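CGAS/DncV-like nucleotidyltransferase in E. coli homolog (Elizabethkingia meningoseptica ATCC 13253 = NBRC 12535, PDB 6E0O) synthesises cyclic dinucleotide second messengers from nucleoside triphosphates in a magnesium-dependent reaction, as the signalling enzyme of a CBASS antiphage defence system. Local coordinates at residues 52-57 with 195-200; 187-192 with 218-223. All blocks are in the same frame, centred on the assembly; numbering follows the deposited sequence.

Contact 1 of 2, residues 52-57 with 195-200; sequences NNTNVR and ILKVVN
The ammonium nitrogen of K197 is gripped from several directions at once. Its shortest bond within the contact runs from K197 NZ to the backbone oxygen O of T54, at 2.8 Å, and the nitrogen stands above the carbonyl plane, about 52° out of it. A weak second bond reaches OG1 of the same threonine, 3.4 Å from K197 NZ; a T54 chi1 of 58° keeps that hydroxyl near enough to its own carbonyl for one ammonium group to meet both. The lysine crosses T54 at about a right angle. NZ also bonds S216 OG and a modified group of the bound ligand, probably part of the pppApA, which should help hold the ammonium group in place.

Nearer the helix backbone the contact turns apolar. V56 points at helix 188-205 and lays its CG2 against K197 CB, 3.9 Å away, while V56 CB meets V198 CG2 at 3.7 Å. The valine thus packs beside the root of the lysine whose tip T54 holds.

K197, N52 and S216 all probably belong to the GTP site, consistent with a nucleotide pocket in which the loop following helix 48-52 of the nucleotidyltransferase core meets a helical-domain lysine that contacts the ligand.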
loop_
_atom_site.group_PDB
_atom_site.type_symbol
_atom_site.label_atom_id
_atom_site.label_comp_id
_atom_site.label_asym_id
_atom_site.label_seq_id
_atom_site.Cartn_x
_atom_site.Cartn_y
_atom_site.Cartn_z
ATOM N N ASN A 52 3.108 2.123 -5.905
ATOM C CA ASN A 52 1.837 2.147 -6.611
ATOM C C ASN A 52 1.394 3.553 -6.985
ATOM O O ASN A 52 0.349 3.706 -7.632
ATOM C CB ASN A 52 0.777 1.463 -5.754
ATOM C CG ASN A 52 1.190 0.067 -5.344
ATOM O OD1 ASN A 52 1.657 -0.711 -6.168
ATOM N ND2 ASN A 52 1.025 -0.253 -4.068
ATOM N N ASN A 53 2.169 4.563 -6.604
ATOM C CA ASN A 53 1.900 5.963 -6.920
ATOM C C ASN A 53 0.565 6.445 -6.353
ATOM O O ASN A 53 -0.230 7.085 -7.041
ATOM C CB ASN A 53 1.996 6.246 -8.418
ATOM C CG ASN A 53 2.257 7.707 -8.706
ATOM O OD1 ASN A 53 2.894 8.408 -7.911
ATOM N ND2 ASN A 53 1.770 8.183 -9.842
ATOM N N THR A 54 0.342 6.172 -5.071
ATOM C CA THR A 54 -0.892 6.561 -4.400
ATOM C C THR A 54 -0.654 7.475 -3.198
ATOM O O THR A 54 -1.512 7.556 -2.321
ATOM C CB THR A 54 -1.660 5.311 -3.976
ATOM O OG1 THR A 54 -0.822 4.529 -3.119
ATOM C CG2 THR A 54 -2.075 4.487 -5.183
ATOM N N ASN A 55 0.459 8.204 -3.157
ATOM C CA ASN A 55 0.729 9.097 -2.036
ATOM C C ASN A 55 -0.106 10.366 -2.127
ATOM O O ASN A 55 -0.208 10.975 -3.191
ATOM C CB ASN A 55 2.185 9.554 -2.074
ATOM C CG ASN A 55 3.122 8.586 -1.442
ATOM O OD1 ASN A 55 2.900 8.120 -0.326
ATOM N ND2 ASN A 55 4.190 8.266 -2.155
ATOM N N VAL A 56 -0.661 10.795 -0.993
ATOM C CA VAL A 56 -1.464 12.015 -0.973
ATOM C C VAL A 56 -1.011 12.967 0.125
ATOM O O VAL A 56 -1.694 13.951 0.432
ATOM C CB VAL A 56 -2.968 11.704 -0.843
ATOM C CG1 VAL A 56 -3.419 10.808 -1.979
ATOM C CG2 VAL A 56 -3.275 11.050 0.501
ATOM N N ARG A 57 0.146 12.703 0.713
ATOM C CA ARG A 57 0.674 13.554 1.765
ATOM C C ARG A 57 2.099 13.952 1.432
ATOM O O ARG A 57 2.858 13.181 0.838
ATOM C CB ARG A 57 0.606 12.861 3.127
ATOM C CG ARG A 57 -0.830 12.639 3.578
ATOM C CD ARG A 57 -0.929 12.316 5.051
ATOM N NE ARG A 57 -1.808 13.253 5.753
ATOM C CZ ARG A 57 -2.289 13.058 6.976
ATOM N NH1 ARG A 57 -1.988 11.949 7.636
ATOM N NH2 ARG A 57 -3.077 13.967 7.535
ATOM N N ILE A 195 -8.266 10.197 -3.965
ATOM C CA ILE A 195 -9.313 11.019 -3.357
ATOM C C ILE A 195 -9.794 10.387 -2.057
ATOM O O ILE A 195 -9.957 11.063 -1.038
ATOM C CB ILE A 195 -10.483 11.238 -4.332
ATOM C CG1 ILE A 195 -10.080 12.159 -5.474
ATOM C CG2 ILE A 195 -11.687 11.808 -3.582
ATOM C CD1 ILE A 195 -11.058 12.142 -6.636
ATOM N N LEU A 196 -10.059 9.084 -2.083
ATOM C CA LEU A 196 -10.562 8.418 -0.890
ATOM C C LEU A 196 -9.519 8.368 0.222
ATOM O O LEU A 196 -9.885 8.408 1.397
ATOM C CB LEU A 196 -11.096 7.030 -1.243
ATOM C CG LEU A 196 -12.386 7.070 -2.074
ATOM C CD1 LEU A 196 -12.746 5.659 -2.530
ATOM C CD2 LEU A 196 -13.553 7.665 -1.321
ATOM N N LYS A 197 -8.228 8.287 -0.121
ATOM C CA LYS A 197 -7.188 8.403 0.901
ATOM C C LYS A 197 -7.181 9.796 1.522
ATOM O O LYS A 197 -7.002 9.943 2.737
ATOM C CB LYS A 197 -5.819 8.044 0.315
ATOM C CG LYS A 197 -5.654 6.550 0.016
ATOM C CD LYS A 197 -4.295 6.213 -0.580
ATOM C CE LYS A 197 -3.161 6.419 0.398
ATOM N NZ LYS A 197 -1.888 5.839 -0.126
ATOM N N VAL A 198 -7.362 10.837 0.708
ATOM C CA VAL A 198 -7.465 12.190 1.251
ATOM C C VAL A 198 -8.639 12.284 2.218
ATOM O O VAL A 198 -8.517 12.825 3.322
ATOM C CB VAL A 198 -7.599 13.214 0.115
ATOM C CG1 VAL A 198 -8.053 14.570 0.661
ATOM C CG2 VAL A 198 -6.296 13.349 -0.639
ATOM N N VAL A 199 -9.799 11.764 1.814
ATOM C CA VAL A 199 -10.967 11.814 2.688
ATOM C C VAL A 199 -10.711 11.020 3.967
ATOM O O VAL A 199 -11.092 11.445 5.064
ATOM C CB VAL A 199 -12.225 11.343 1.935
ATOM C CG1 VAL A 199 -13.407 11.274 2.877
ATOM C CG2 VAL A 199 -12.521 12.275 0.764
ATOM N N ASN A 200 -10.076 9.853 3.842
ATOM C CA ASN A 200 -9.715 9.065 5.019
ATOM C C ASN A 200 -8.889 9.891 6.004
ATOM O O ASN A 200 -9.198 9.943 7.203
ATOM C CB ASN A 200 -8.957 7.812 4.574
ATOM C CG ASN A 200 -8.705 6.837 5.696
ATOM O OD1 ASN A 200 -9.518 6.675 6.600
ATOM N ND2 ASN A 200 -7.565 6.173 5.639
#

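Contact 2 of 2, residues 187-192 with 218-223; sequences RLYKRM and FIECLV
Y189 and E220 supply the polar part of this helix-to-helix contact. The phenol OH of Y189 donates to the backbone oxygen O of E220 over 2.8 Å; that oxygen lies at the ring edge, in the plane of the ring, whereas the hydroxyl stands above the carbonyl plane, 41° out of it. With CG anti to the backbone N (chi1 163°), the tyrosine leans its end across to a helix its CB does not face. A water adds a second link: it donates to Y189 OH at 2.9 Å and to E220 OE1 at 2.6 Å. The phenol oxygen is therefore both donor and acceptor, which should restrict its rotation. The carboxylate has a stronger tie outside the pair, since H174 of helix 171-184 also bonds OE1, and S216, a probable GTP-site residue, bonds OE2 weakly.

Helices 188-205 and 216-224 belong to the helical part of this cGAS-like nucleotidyltransferase, with E220 packing against a modified group of the bound ligand, about 8 Å from the bound magnesium ion at its side chain. The short segments run in broadly opposite directions, with 140° between their N-to-C directions, and their axes come within 9.9 Å.

Apolar packing centres on V223, which points its CB toward the other helix. V223 CG1, anti to its backbone N, presses on the edge of the Y189 ring, 3.6 Å from Y189 CD1. V223 CG1 is also 4.2 Å from M192 CB, one helical turn further along, so that this methyl sits against both side chains. Beyond CB the methionine leads away to helix 236-252, while Y189 touches K181 and T182 of helix 171-184 and V193 packs on V223.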
loop_
_atom_site.group_PDB
_atom_site.type_symbol
_atom_site.label_atom_id
_atom_site.label_comp_id
_atom_site.label_asym_id
_atom_site.label_seq_id
_atom_site.Cartn_x
_atom_site.Cartn_y
_atom_site.Cartn_z
ATOM N N ARG A 187 -7.248 6.620 -16.309
ATOM C CA ARG A 187 -6.393 6.981 -15.181
ATOM C C ARG A 187 -7.201 7.265 -13.919
ATOM O O ARG A 187 -6.649 7.720 -12.913
ATOM C CB ARG A 187 -5.431 8.120 -15.544
ATOM C CG ARG A 187 -4.739 7.871 -16.904
ATOM C CD ARG A 187 -3.363 8.553 -17.024
ATOM N NE ARG A 187 -2.528 8.084 -15.928
ATOM C CZ ARG A 187 -1.980 6.875 -15.850
ATOM N NH1 ARG A 187 -2.118 5.990 -16.833
ATOM N NH2 ARG A 187 -1.300 6.540 -14.766
ATOM N N LEU A 188 -8.489 6.929 -13.915
ATOM C CA LEU A 188 -9.342 7.282 -12.790
ATOM C C LEU A 188 -9.265 6.287 -11.637
ATOM O O LEU A 188 -9.563 6.675 -10.512
ATOM C CB LEU A 188 -10.782 7.501 -13.257
ATOM C CG LEU A 188 -10.955 8.725 -14.156
ATOM C CD1 LEU A 188 -12.325 8.690 -14.811
ATOM C CD2 LEU A 188 -10.768 10.013 -13.371
ATOM N N TYR A 189 -8.854 5.034 -11.865
ATOM C CA TYR A 189 -8.760 4.095 -10.746
ATOM C C TYR A 189 -7.874 4.667 -9.627
ATOM O O TYR A 189 -8.307 4.817 -8.475
ATOM C CB TYR A 189 -8.263 2.711 -11.211
ATOM C CG TYR A 189 -7.779 1.865 -10.053
ATOM C CD1 TYR A 189 -8.627 1.560 -8.997
ATOM C CD2 TYR A 189 -6.468 1.417 -9.992
ATOM C CE1 TYR A 189 -8.183 0.838 -7.918
ATOM C CE2 TYR A 189 -6.016 0.687 -8.903
ATOM C CZ TYR A 189 -6.877 0.397 -7.875
ATOM O OH TYR A 189 -6.413 -0.318 -6.794
ATOM N N LYS A 190 -6.621 5.013 -9.947
ATOM C CA LYS A 190 -5.735 5.492 -8.888
ATOM C C LYS A 190 -6.125 6.886 -8.419
ATOM O O LYS A 190 -5.916 7.226 -7.254
ATOM C CB LYS A 190 -4.268 5.447 -9.315
ATOM C CG LYS A 190 -3.748 4.025 -9.445
ATOM C CD LYS A 190 -2.265 3.956 -9.709
ATOM C CE LYS A 190 -1.809 2.508 -9.799
ATOM N NZ LYS A 190 -0.350 2.450 -10.084
ATOM N N ARG A 191 -6.691 7.705 -9.308
ATOM C CA ARG A 191 -7.155 9.030 -8.906
ATOM C C ARG A 191 -8.267 8.933 -7.873
ATOM O O ARG A 191 -8.287 9.702 -6.907
ATOM C CB ARG A 191 -7.565 9.823 -10.147
ATOM C CG ARG A 191 -6.342 10.236 -10.923
ATOM C CD ARG A 191 -6.642 10.893 -12.233
ATOM N NE ARG A 191 -5.400 11.021 -12.991
ATOM C CZ ARG A 191 -5.318 11.550 -14.199
ATOM N NH1 ARG A 191 -6.412 12.017 -14.779
ATOM N NH2 ARG A 191 -4.152 11.594 -14.819
ATOM N N MET A 192 -9.173 7.965 -8.037
ATOM C CA MET A 192 -10.224 7.744 -7.051
ATOM C C MET A 192 -9.662 7.181 -5.747
ATOM O O MET A 192 -10.099 7.579 -4.661
ATOM C CB MET A 192 -11.282 6.810 -7.636
ATOM C CG MET A 192 -12.074 7.446 -8.771
ATOM S SD MET A 192 -13.032 8.891 -8.248
ATOM C CE MET A 192 -12.581 10.102 -9.485
ATOM N N PHE A 218 -6.533 -1.464 1.927
ATOM C CA PHE A 218 -7.951 -1.794 1.887
ATOM C C PHE A 218 -8.679 -0.901 0.894
ATOM O O PHE A 218 -9.470 -1.384 0.076
ATOM C CB PHE A 218 -8.502 -1.654 3.303
ATOM C CG PHE A 218 -9.855 -2.262 3.529
ATOM C CD1 PHE A 218 -10.083 -3.606 3.331
ATOM C CD2 PHE A 218 -10.883 -1.488 4.028
ATOM C CE1 PHE A 218 -11.318 -4.158 3.588
ATOM C CE2 PHE A 218 -12.114 -2.039 4.280
ATOM C CZ PHE A 218 -12.319 -3.381 4.081
ATOM N N ILE A 219 -8.405 0.406 0.932
ATOM C CA ILE A 219 -9.030 1.326 -0.019
ATOM C C ILE A 219 -8.687 0.919 -1.450
ATOM O O ILE A 219 -9.557 0.863 -2.328
ATOM C CB ILE A 219 -8.611 2.778 0.282
ATOM C CG1 ILE A 219 -9.168 3.220 1.637
ATOM C CG2 ILE A 219 -9.051 3.716 -0.845
ATOM C CD1 ILE A 219 -8.690 4.589 2.091
ATOM N N GLU A 220 -7.404 0.634 -1.703
ATOM C CA GLU A 220 -6.988 0.251 -3.046
ATOM C C GLU A 220 -7.745 -0.972 -3.531
ATOM O O GLU A 220 -8.181 -1.020 -4.690
ATOM C CB GLU A 220 -5.486 -0.014 -3.076
ATOM C CG GLU A 220 -4.671 1.259 -2.981
ATOM C CD GLU A 220 -3.186 1.027 -2.973
ATOM O OE1 GLU A 220 -2.657 0.316 -3.853
ATOM O OE2 GLU A 220 -2.547 1.579 -2.065
ATOM N N CYS A 221 -7.923 -1.967 -2.655
ATOM C CA CYS A 221 -8.634 -3.179 -3.051
ATOM C C CYS A 221 -10.116 -2.905 -3.282
ATOM O O CYS A 221 -10.704 -3.446 -4.222
ATOM C CB CYS A 221 -8.457 -4.266 -1.991
ATOM S SG CYS A 221 -6.779 -4.948 -1.832
ATOM N N LEU A 222 -10.742 -2.086 -2.431
ATOM C CA LEU A 222 -12.162 -1.793 -2.614
ATOM C C LEU A 222 -12.406 -1.142 -3.967
ATOM O O LEU A 222 -13.291 -1.564 -4.719
ATOM C CB LEU A 222 -12.673 -0.877 -1.508
ATOM C CG LEU A 222 -12.718 -1.471 -0.101
ATOM C CD1 LEU A 222 -13.016 -0.357 0.902
ATOM C CD2 LEU A 222 -13.733 -2.582 -0.007
ATOM N N VAL A 223 -11.646 -0.093 -4.289
ATOM C CA VAL A 223 -11.872 0.598 -5.553
ATOM C C VAL A 223 -11.544 -0.320 -6.725
ATOM O O VAL A 223 -12.167 -0.224 -7.790
ATOM C CB VAL A 223 -11.087 1.923 -5.592
ATOM C CG1 VAL A 223 -11.379 2.670 -6.874
ATOM C CG2 VAL A 223 -11.428 2.790 -4.386
HETATM O O HOH W 1 -3.569 0.140 -6.314
#

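Overall arrangement
Both contacts draw on helix 188-205, successive parts of which meet different partners: residues 187-192 pack against helix 216-224, and residues 195-200 receive the loop after helix 48-52. Contact 2 is wholly buried and joins two packed helices, whereas contact 1 is partly buried and brings that loop of the nucleotidyltransferase core up to helix 188-205. Their chemistry follows their place. Contact 1 pairs a lysine charge, which also bonds the ligand, with valine packing; contact 2 has a phenol bonded to a main-chain carbonyl and, through a water, to a carboxylate, beside valine packing. The two are directly joined where K190 NZ probably bonds N52 O, and where L196 packs on V223.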